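Local structure of U4/U6 snRNA-associated-splicing factor PRP24 (Saccharomyces cerevisiae, 4N0T) at residues 11-16 and 77-82; 208-213 and 222-227. The protein binds U6 snRNA and acts as a spliceosome recycling factor that anneals U6 with U4 snRNA for renewed rounds of pre-mRNA splicing. All coordinates share one frame; numbering follows the deposited sequence.

How the interactions relate
Following the chain from its N terminus, interaction 1 comes first: strand 10-16 leaves, and strand 75-81 returns beside it after helix 22-29, strands 35-42 and 49-55 and helix 58-65, so the contact closes a loop of 60 residues spanning most of RRM 1. Interaction 2 opens later, after RRM 2, and closes a loop of only eight residues, a hairpin in RRM 3 joining outermost strand 205-209 to strand 222-228. The two are in series, neither nested nor crossing. The centres of interactions 1 and 2 are 56 Å apart. They lie on opposite sides of the chain's centre, in separate antiparallel sheets of the same topology, and interaction 2 has RNA directly over it.

Interaction 1 of 2, residues 11-16 and 77-82; sequences VLVKNL and IIVSHL
Residues 11-14 pair with residues 78-81 as antiparallel strands whose axes come within 4.6 Å, with Leu-12/Ser-80 and Lys-14/Ile-78 as the hydrogen-bonded pairs. Leu-12 N gives a nearly straight bond to Ser-80 O (2.8 Å), and Ser-80 N returns one to Leu-12 O; Lys-14 and Ile-78 repeat the exchange. Leu-12 O also accepts a hydrogen bond from a water, 3.1 Å away. The same water is hydrogen-bonded to Ser-80 OG at 2.6 Å and so links the two strands beside the direct bond; a chi1 of 56° sets OG between the backbone N and the carbonyl carbon. On the same face the flank of Leu-12, its CB, meets CD1 of Leu-82 at 4.0 Å, while Lys-14 runs out extended from its CB, which lies beside that of Ile-78.

The reverse face is aliphatic. Val-13 CG2 meets Val-79 CG2 at 4.2 Å, and Val-79 CG1 reaches obliquely to Val-11 CB at 4.1 Å. Farther along, the branch methyl CG2 of Ile-77 touches Leu-16 CD2 at 3.9 Å. Helices 22-29 and 58-65 cover this side through Phe-29 and Ile-65, which both touch Val-79. Where the strand pairing ends, Asn-15 adopts a left-handed backbone conformation (phi 78°), and its ND2 bonds to Glu-76 O.

This is the pairing of the first strand with the last long strand in the RNA recognition motif: residues 11-16 occupy the RNP2 position, with the helices packed on one face of the sheet.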
ATOM      1  N   VAL A  11       6.396 -18.366 -16.656  1.00 16.65           N
ATOM      2  CA  VAL A  11       6.926 -19.716 -16.518  1.00 17.13           C
ATOM      3  C   VAL A  11       8.019 -19.760 -15.467  1.00 18.27           C
ATOM      4  O   VAL A  11       8.648 -18.734 -15.151  1.00 17.77           O
ATOM      5  CB  VAL A  11       7.488 -20.270 -17.847  1.00 16.13           C
ATOM      6  CG1 VAL A  11       6.400 -20.244 -18.918  1.00 22.71           C
ATOM      7  CG2 VAL A  11       8.696 -19.468 -18.298  1.00 16.57           C
ATOM      8  N   LEU A  12       8.247 -20.965 -14.956  1.00 15.81           N
ATOM      9  CA  LEU A  12       9.289 -21.242 -13.984  1.00 12.32           C
ATOM     10  C   LEU A  12      10.345 -22.086 -14.682  1.00 17.78           C
ATOM     11  O   LEU A  12      10.002 -23.054 -15.360  1.00 19.05           O
ATOM     12  CB  LEU A  12       8.697 -22.064 -12.841  1.00 14.87           C
ATOM     13  CG  LEU A  12       9.680 -22.563 -11.774  1.00 20.00           C
ATOM     14  CD1 LEU A  12      10.256 -21.384 -11.040  1.00 22.53           C
ATOM     15  CD2 LEU A  12       9.012 -23.526 -10.799  1.00 25.16           C
ATOM     16  N   VAL A  13      11.607 -21.710 -14.526  1.00 16.34           N
ATOM     17  CA  VAL A  13      12.718 -22.497 -15.069  1.00 16.34           C
ATOM     18  C   VAL A  13      13.507 -23.027 -13.888  1.00 20.69           C
ATOM     19  O   VAL A  13      13.896 -22.255 -13.004  1.00 20.45           O
ATOM     20  CB  VAL A  13      13.647 -21.659 -15.962  1.00 17.25           C
ATOM     21  CG1 VAL A  13      14.722 -22.547 -16.588  1.00 19.13           C
ATOM     22  CG2 VAL A  13      12.862 -20.974 -17.056  1.00 17.83           C
ATOM     23  N   LYS A  14      13.732 -24.341 -13.863  1.00 16.39           N
ATOM     24  CA  LYS A  14      14.532 -24.951 -12.802  1.00 16.88           C
ATOM     25  C   LYS A  14      15.813 -25.553 -13.374  1.00 19.40           C
ATOM     26  O   LYS A  14      15.832 -26.012 -14.516  1.00 19.49           O
ATOM     27  CB  LYS A  14      13.721 -26.031 -12.076  1.00 19.66           C
ATOM     28  CG  LYS A  14      14.498 -26.744 -10.987  1.00 23.30           C
ATOM     29  CD  LYS A  14      13.632 -27.704 -10.205  1.00 23.82           C
ATOM     30  CE  LYS A  14      14.433 -28.295  -9.044  1.00 31.06           C
ATOM     31  NZ  LYS A  14      13.606 -29.244  -8.244  1.00 31.50           N
ATOM     32  N   ASN A  15      16.873 -25.495 -12.568  1.00 15.99           N
ATOM     33  CA  ASN A  15      18.161 -26.154 -12.856  1.00 17.31           C
ATOM     34  C   ASN A  15      19.032 -25.427 -13.876  1.00 21.59           C
ATOM     35  O   ASN A  15      19.825 -26.056 -14.584  1.00 24.36           O
ATOM     36  CB  ASN A  15      17.992 -27.628 -13.255  1.00 18.04           C
ATOM     37  CG  ASN A  15      19.248 -28.442 -12.963  1.00 25.66           C
ATOM     38  OD1 ASN A  15      19.910 -28.210 -11.948  1.00 23.92           O
ATOM     39  ND2 ASN A  15      19.592 -29.376 -13.853  1.00 26.35           N
ATOM     40  N   LEU A  16      18.900 -24.107 -13.951  1.00 17.41           N
ATOM     41  CA  LEU A  16      19.839 -23.315 -14.736  1.00 20.07           C
ATOM     42  C   LEU A  16      21.216 -23.389 -14.078  1.00 23.48           C
ATOM     43  O   LEU A  16      21.317 -23.565 -12.854  1.00 23.68           O
ATOM     44  CB  LEU A  16      19.383 -21.856 -14.805  1.00 21.02           C
ATOM     45  CG  LEU A  16      18.127 -21.610 -15.641  1.00 21.32           C
ATOM     46  CD1 LEU A  16      17.504 -20.253 -15.309  1.00 21.57           C
ATOM     47  CD2 LEU A  16      18.442 -21.691 -17.118  1.00 21.50           C
ATOM     48  N   ILE A  77      17.437 -28.445 -18.021  1.00 18.81           N
ATOM     49  CA  ILE A  77      16.469 -27.534 -17.387  1.00 19.81           C
ATOM     50  C   ILE A  77      15.057 -28.098 -17.426  1.00 23.12           C
ATOM     51  O   ILE A  77      14.756 -29.002 -18.218  1.00 22.46           O
ATOM     52  CB  ILE A  77      16.479 -26.117 -18.032  1.00 17.57           C
ATOM     53  CG1 ILE A  77      16.049 -26.182 -19.501  1.00 19.42           C
ATOM     54  CG2 ILE A  77      17.859 -25.475 -17.888  1.00 21.42           C
ATOM     55  CD1 ILE A  77      15.850 -24.818 -20.151  1.00 21.36           C
ATOM     56  N   ILE A  78      14.183 -27.571 -16.562  1.00 17.82           N
ATOM     57  CA  ILE A  78      12.782 -27.929 -16.579  1.00 16.90           C
ATOM     58  C   ILE A  78      12.054 -26.602 -16.677  1.00 22.15           C
ATOM     59  O   ILE A  78      12.372 -25.667 -15.939  1.00 19.09           O
ATOM     60  CB  ILE A  78      12.360 -28.685 -15.295  1.00 18.33           C
ATOM     61  CG1 ILE A  78      13.197 -29.972 -15.158  1.00 25.36           C
ATOM     62  CG2 ILE A  78      10.878 -29.044 -15.335  1.00 19.81           C
ATOM     63  CD1 ILE A  78      13.009 -30.714 -13.845  1.00 32.84           C
ATOM     64  N   VAL A  79      11.131 -26.509 -17.622  1.00 18.99           N
ATOM     65  CA  VAL A  79      10.363 -25.287 -17.805  1.00 16.59           C
ATOM     66  C   VAL A  79       8.886 -25.635 -17.673  1.00 19.20           C
ATOM     67  O   VAL A  79       8.394 -26.575 -18.314  1.00 20.53           O
ATOM     68  CB  VAL A  79      10.654 -24.623 -19.181  1.00 16.61           C
ATOM     69  CG1 VAL A  79       9.892 -23.292 -19.305  1.00 16.78           C
ATOM     70  CG2 VAL A  79      12.165 -24.400 -19.397  1.00 17.93           C
ATOM     71  N   SER A  80       8.159 -24.874 -16.851  1.00 16.11           N
ATOM     72  CA  SER A  80       6.769 -25.201 -16.577  1.00 15.11           C
ATOM     73  C   SER A  80       5.957 -23.933 -16.371  1.00 17.12           C
ATOM     74  O   SER A  80       6.526 -22.883 -16.086  1.00 17.17           O
ATOM     75  CB  SER A  80       6.667 -26.067 -15.327  1.00 20.16           C
ATOM     76  OG  SER A  80       7.276 -25.416 -14.224  1.00 26.46           O
ATOM     77  N   HIS A  81       4.645 -24.036 -16.531  1.00 18.34           N
ATOM     78  CA  HIS A  81       3.763 -22.930 -16.155  1.00 16.42           C
ATOM     79  C   HIS A  81       3.954 -22.664 -14.667  1.00 20.85           C
ATOM     80  O   HIS A  81       3.998 -23.603 -13.858  1.00 20.84           O
ATOM     81  CB  HIS A  81       2.293 -23.280 -16.419  1.00 19.62           C
ATOM     82  CG  HIS A  81       1.916 -23.312 -17.870  1.00 25.50           C
ATOM     83  ND1 HIS A  81       1.894 -22.184 -18.663  1.00 26.49           N
ATOM     84  CD2 HIS A  81       1.512 -24.337 -18.662  1.00 29.23           C
ATOM     85  CE1 HIS A  81       1.502 -22.511 -19.883  1.00 28.93           C
ATOM     86  NE2 HIS A  81       1.272 -23.812 -19.911  1.00 28.94           N
ATOM     87  N   LEU A  82       4.063 -21.390 -14.293  1.00 20.90           N
ATOM     88  CA  LEU A  82       4.127 -21.061 -12.874  1.00 22.51           C
ATOM     89  C   LEU A  82       2.709 -21.121 -12.364  1.00 24.78           C
ATOM     90  O   LEU A  82       1.871 -20.326 -12.781  1.00 28.56           O
ATOM     91  CB  LEU A  82       4.701 -19.663 -12.639  1.00 23.78           C
ATOM     92  CG  LEU A  82       4.902 -19.318 -11.157  1.00 27.36           C
ATOM     93  CD1 LEU A  82       6.087 -20.091 -10.585  1.00 20.72           C
ATOM     94  CD2 LEU A  82       5.093 -17.819 -10.959  1.00 29.19           C
TER
HETATM   95  O   HOH W   1       9.821 -25.780 -14.000  1.00 23.76           O

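Interaction 2 of 2, residues 208-213 and 222-227; sequences INIPAG and CCAFMV. With nucleotides of chain B.
The Phe-225 ring carries the base of C14 of chain B over one face: base atom C2 lies 3.3 Å above the ring plane, displaced toward the rim at CG and CD1. At the ring's edge, in its plane, stand Asn-209 O and C2 of A13 of chain B, while CZ meets the A13 sugar oxygen O4' at 3.4 Å. In this RNA recognition motif Phe-225 holds the fifth position of the RNP1 sequence on the third strand, a usual site for an aromatic that receives a base. Phe-225 projects from the same face of the sheet as Asn-209, and chi1 of -67° sets CG anti to the carbonyl carbon; Met-181 of strand 179-185 also touches the ring. An alanine here would probably leave the C14 base without the aromatic surface it lies on and remove the CZ contact to the A13 sugar, with C14 freer to shift.

Neighbouring side chains frame the nucleotides. Asn-209 ND2 gives C14 O2 a weak, bent hydrogen bond (3.0 Å, 126°). The Pro-211 ring lies between Cys-223 and the C14 sugar: its CG is 3.6 Å from C14 O4' and 3.9 Å from Cys-223 SG. That sulfur in turn sits 3.7 Å from C4 of A12 of chain B.

Beneath, Asn-209 and Phe-225 exchange two backbone bonds, N to O both ways, which pair the two strands of the hairpin here. On the reverse face, toward helix 192-199, Ile-208 and Met-226 run side by side; Met-226 bends at its last torsion, chi3 -58°, and its CE lies 3.8 Å from Ile-208 CD1.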
ATOM      1  N   ILE A 208     -24.321   2.140  14.265  1.00 18.89           N
ATOM      2  CA  ILE A 208     -24.268   3.589  14.458  1.00 18.01           C
ATOM      3  C   ILE A 208     -22.997   3.920  15.223  1.00 18.93           C
ATOM      4  O   ILE A 208     -22.711   3.307  16.261  1.00 23.42           O
ATOM      5  CB  ILE A 208     -25.531   4.118  15.193  1.00 18.89           C
ATOM      6  CG1 ILE A 208     -26.756   3.940  14.295  1.00 21.64           C
ATOM      7  CG2 ILE A 208     -25.363   5.581  15.536  1.00 22.83           C
ATOM      8  CD1 ILE A 208     -28.039   4.419  14.891  1.00 26.17           C
ATOM      9  N   ASN A 209     -22.196   4.843  14.697  1.00 18.30           N
ATOM     10  CA  ASN A 209     -20.947   5.220  15.362  1.00 16.63           C
ATOM     11  C   ASN A 209     -20.981   6.693  15.741  1.00 20.05           C
ATOM     12  O   ASN A 209     -21.137   7.555  14.867  1.00 19.59           O
ATOM     13  CB  ASN A 209     -19.720   5.016  14.454  1.00 19.80           C
ATOM     14  CG  ASN A 209     -19.601   3.601  13.896  1.00 27.40           C
ATOM     15  OD1 ASN A 209     -19.608   2.631  14.644  1.00 31.87           O
ATOM     16  ND2 ASN A 209     -19.473   3.489  12.574  1.00 31.02           N
ATOM     17  N   ILE A 210     -20.816   6.989  17.025  1.00 17.85           N
ATOM     18  CA  ILE A 210     -20.798   8.369  17.478  1.00 19.49           C
ATOM     19  C   ILE A 210     -19.427   8.655  18.073  1.00 23.76           C
ATOM     20  O   ILE A 210     -19.064   8.084  19.098  1.00 22.85           O
ATOM     21  CB  ILE A 210     -21.907   8.629  18.518  1.00 21.90           C
ATOM     22  CG1 ILE A 210     -23.291   8.458  17.867  1.00 21.19           C
ATOM     23  CG2 ILE A 210     -21.761  10.028  19.122  1.00 25.06           C
ATOM     24  CD1 ILE A 210     -24.466   8.431  18.847  1.00 24.84           C
ATOM     25  N   PRO A 211     -18.647   9.516  17.411  1.00 19.80           N
ATOM     26  CA  PRO A 211     -17.324   9.881  17.932  1.00 22.15           C
ATOM     27  C   PRO A 211     -17.435  10.370  19.380  1.00 25.93           C
ATOM     28  O   PRO A 211     -18.344  11.143  19.700  1.00 20.99           O
ATOM     29  CB  PRO A 211     -16.889  11.016  17.006  1.00 19.98           C
ATOM     30  CG  PRO A 211     -17.592  10.730  15.708  1.00 19.62           C
ATOM     31  CD  PRO A 211     -18.918  10.109  16.087  1.00 18.29           C
ATOM     32  N   ALA A 212     -16.540   9.909  20.252  1.00 27.17           N
ATOM     33  CA  ALA A 212     -16.636  10.237  21.677  1.00 31.63           C
ATOM     34  C   ALA A 212     -16.203  11.671  21.980  1.00 27.38           C
ATOM     35  O   ALA A 212     -15.470  12.285  21.198  1.00 27.90           O
ATOM     36  CB  ALA A 212     -15.812   9.253  22.508  1.00 35.63           C
ATOM     37  N   GLY A 213     -16.656  12.203  23.114  1.00 31.82           N
ATOM     38  CA  GLY A 213     -16.176  13.493  23.587  1.00 30.86           C
ATOM     39  C   GLY A 213     -17.025  14.693  23.191  1.00 34.82           C
ATOM     40  O   GLY A 213     -16.756  15.816  23.623  1.00 33.74           O
ATOM     41  N   CYS A 222     -22.495  18.435  16.422  1.00 17.80           N
ATOM     42  CA  CYS A 222     -21.999  17.077  16.631  1.00 16.27           C
ATOM     43  C   CYS A 222     -22.255  16.258  15.394  1.00 19.02           C
ATOM     44  O   CYS A 222     -23.170  16.552  14.628  1.00 16.25           O
ATOM     45  CB  CYS A 222     -22.749  16.418  17.786  1.00 16.65           C
ATOM     46  SG  CYS A 222     -22.662  17.338  19.365  1.00 21.44           S
ATOM     47  N   CYS A 223     -21.471  15.200  15.220  1.00 17.33           N
ATOM     48  CA  CYS A 223     -21.666  14.313  14.083  1.00 17.16           C
ATOM     49  C   CYS A 223     -21.840  12.871  14.513  1.00 18.42           C
ATOM     50  O   CYS A 223     -21.496  12.492  15.636  1.00 16.24           O
ATOM     51  CB  CYS A 223     -20.496  14.429  13.104  1.00 16.42           C
ATOM     52  SG  CYS A 223     -18.920  13.834  13.767  1.00 18.52           S
ATOM     53  N   ALA A 224     -22.401  12.076  13.607  1.00 14.10           N
ATOM     54  CA  ALA A 224     -22.606  10.655  13.833  1.00 13.35           C
ATOM     55  C   ALA A 224     -22.568   9.963  12.490  1.00 13.24           C
ATOM     56  O   ALA A 224     -22.809  10.590  11.451  1.00 15.26           O
ATOM     57  CB  ALA A 224     -23.946  10.411  14.513  1.00 13.60           C
ATOM     58  N   PHE A 225     -22.258   8.670  12.506  1.00 13.15           N
ATOM     59  CA  PHE A 225     -22.220   7.900  11.279  1.00 12.77           C
ATOM     60  C   PHE A 225     -23.175   6.739  11.415  1.00 13.68           C
ATOM     61  O   PHE A 225     -23.339   6.186  12.501  1.00 16.68           O
ATOM     62  CB  PHE A 225     -20.820   7.349  11.044  1.00 12.49           C
ATOM     63  CG  PHE A 225     -19.779   8.397  10.761  1.00 14.66           C
ATOM     64  CD1 PHE A 225     -19.174   9.099  11.794  1.00 15.85           C
ATOM     65  CD2 PHE A 225     -19.394   8.665   9.455  1.00 17.23           C
ATOM     66  CE1 PHE A 225     -18.200  10.053  11.530  1.00 16.47           C
ATOM     67  CE2 PHE A 225     -18.418   9.626   9.183  1.00 14.42           C
ATOM     68  CZ  PHE A 225     -17.818  10.311  10.227  1.00 12.41           C
ATOM     69  N   MET A 226     -23.801   6.367  10.313  1.00 15.16           N
ATOM     70  CA  MET A 226     -24.806   5.322  10.330  1.00 15.59           C
ATOM     71  C   MET A 226     -24.589   4.426   9.122  1.00 14.69           C
ATOM     72  O   MET A 226     -24.498   4.902   7.983  1.00 13.89           O
ATOM     73  CB  MET A 226     -26.204   5.945  10.313  1.00 14.78           C
ATOM     74  CG  MET A 226     -27.333   4.911  10.219  1.00 13.87           C
ATOM     75  SD  MET A 226     -28.939   5.742  10.337  1.00 18.79           S
ATOM     76  CE  MET A 226     -28.801   6.581  11.917  1.00 15.85           C
ATOM     77  N   VAL A 227     -24.454   3.130   9.380  1.00 15.10           N
ATOM     78  CA  VAL A 227     -24.282   2.156   8.324  1.00 16.72           C
ATOM     79  C   VAL A 227     -25.565   1.369   8.084  1.00 13.19           C
ATOM     80  O   VAL A 227     -26.120   0.782   9.021  1.00 16.86           O
ATOM     81  CB  VAL A 227     -23.185   1.163   8.694  1.00 20.71           C
ATOM     82  CG1 VAL A 227     -23.096   0.077   7.639  1.00 20.07           C
ATOM     83  CG2 VAL A 227     -21.862   1.900   8.822  1.00 16.90           C
TER
ATOM     84  P     C B  14     -11.655   9.278  12.457  1.00 21.47           P
ATOM     85  OP1   C B  14     -10.752  10.170  13.244  1.00 21.24           O
ATOM     86  OP2   C B  14     -11.077   8.372  11.420  1.00 25.06           O
ATOM     87  O5'   C B  14     -12.477   8.337  13.441  1.00 20.47           O
ATOM     88  C5'   C B  14     -13.085   8.847  14.625  1.00 16.63           C
ATOM     89  C4'   C B  14     -14.457   8.260  14.834  1.00 19.80           C
ATOM     90  O4'   C B  14     -15.320   8.689  13.750  1.00 19.03           O
ATOM     91  C3'   C B  14     -14.557   6.738  14.795  1.00 23.71           C
ATOM     92  O3'   C B  14     -14.232   6.121  16.024  1.00 28.44           O
ATOM     93  C2'   C B  14     -16.006   6.513  14.403  1.00 20.69           C
ATOM     94  O2'   C B  14     -16.858   6.758  15.521  1.00 21.99           O
ATOM     95  C1'   C B  14     -16.229   7.660  13.429  1.00 18.87           C
ATOM     96  N1    C B  14     -16.083   7.302  11.995  1.00 18.20           N
ATOM     97  C2    C B  14     -17.069   6.499  11.421  1.00 15.23           C
ATOM     98  O2    C B  14     -17.977   6.043  12.140  1.00 16.54           O
ATOM     99  N3    C B  14     -17.012   6.222  10.106  1.00 17.70           N
ATOM    100  C4    C B  14     -16.028   6.715   9.350  1.00 15.94           C
ATOM    101  N4    C B  14     -16.057   6.390   8.059  1.00 16.85           N
ATOM    102  C5    C B  14     -15.010   7.559   9.894  1.00 18.28           C
ATOM    103  C6    C B  14     -15.090   7.835  11.211  1.00 19.25           C
ATOM    104  P     A B  12     -12.346  20.036  16.597  1.00 33.04           P
ATOM    105  OP1   A B  12     -12.241  20.940  17.766  1.00 31.20           O
ATOM    106  OP2   A B  12     -11.138  19.747  15.777  1.00 32.23           O
ATOM    107  O5'   A B  12     -12.988  18.675  17.129  1.00 23.29           O
ATOM    108  C5'   A B  12     -13.134  17.552  16.272  1.00 21.70           C
ATOM    109  C4'   A B  12     -14.305  16.701  16.695  1.00 21.84           C
ATOM    110  O4'   A B  12     -15.526  17.445  16.491  1.00 21.68           O
ATOM    111  C3'   A B  12     -14.518  15.409  15.920  1.00 21.38           C
ATOM    112  O3'   A B  12     -13.710  14.357  16.418  1.00 23.14           O
ATOM    113  C2'   A B  12     -16.008  15.135  16.109  1.00 20.53           C
ATOM    114  O2'   A B  12     -16.226  14.453  17.336  1.00 20.91           O
ATOM    115  C1'   A B  12     -16.589  16.556  16.215  1.00 20.88           C
ATOM    116  N9    A B  12     -17.291  17.003  14.993  1.00 19.21           N
ATOM    117  C8    A B  12     -18.526  17.613  14.965  1.00 18.51           C
ATOM    118  N7    A B  12     -18.932  17.930  13.761  1.00 15.39           N
ATOM    119  C5    A B  12     -17.901  17.494  12.939  1.00 16.99           C
ATOM    120  C6    A B  12     -17.743  17.542  11.548  1.00 17.63           C
ATOM    121  N6    A B  12     -18.655  18.048  10.717  1.00 21.89           N
ATOM    122  N1    A B  12     -16.600  17.031  11.027  1.00 22.25           N
ATOM    123  C2    A B  12     -15.696  16.529  11.862  1.00 20.11           C
ATOM    124  N3    A B  12     -15.731  16.429  13.186  1.00 20.07           N
ATOM    125  C4    A B  12     -16.879  16.938  13.678  1.00 18.85           C
ATOM    126  P     A B  13     -12.907  13.389  15.425  1.00 23.81           P
ATOM    127  OP1   A B  13     -12.222  12.374  16.285  1.00 26.27           O
ATOM    128  OP2   A B  13     -12.174  14.234  14.450  1.00 20.37           O
ATOM    129  O5'   A B  13     -14.062  12.600  14.674  1.00 24.39           O
ATOM    130  C5'   A B  13     -14.481  12.990  13.377  1.00 23.02           C
ATOM    131  C4'   A B  13     -14.324  11.840  12.420  1.00 19.71           C
ATOM    132  O4'   A B  13     -15.092  12.104  11.216  1.00 19.01           O
ATOM    133  C3'   A B  13     -12.893  11.565  11.954  1.00 18.89           C
ATOM    134  O3'   A B  13     -12.771  10.160  11.719  1.00 21.00           O
ATOM    135  C2'   A B  13     -12.856  12.281  10.610  1.00 19.21           C
ATOM    136  O2'   A B  13     -11.849  11.831   9.731  1.00 19.43           O
ATOM    137  C1'   A B  13     -14.246  11.947  10.094  1.00 18.33           C
ATOM    138  N9    A B  13     -14.770  12.774   9.012  1.00 17.06           N
ATOM    139  C8    A B  13     -14.902  14.135   8.920  1.00 20.39           C
ATOM    140  N7    A B  13     -15.485  14.517   7.812  1.00 20.04           N
ATOM    141  C5    A B  13     -15.768  13.332   7.146  1.00 17.30           C
ATOM    142  C6    A B  13     -16.381  13.058   5.917  1.00 20.81           C
ATOM    143  N6    A B  13     -16.848  14.008   5.098  1.00 23.14           N
ATOM    144  N1    A B  13     -16.516  11.762   5.562  1.00 17.83           N
ATOM    145  C2    A B  13     -16.060  10.815   6.378  1.00 14.82           C
ATOM    146  N3    A B  13     -15.458  10.947   7.556  1.00 16.14           N
ATOM    147  C4    A B  13     -15.343  12.248   7.881  1.00 16.81           C
TER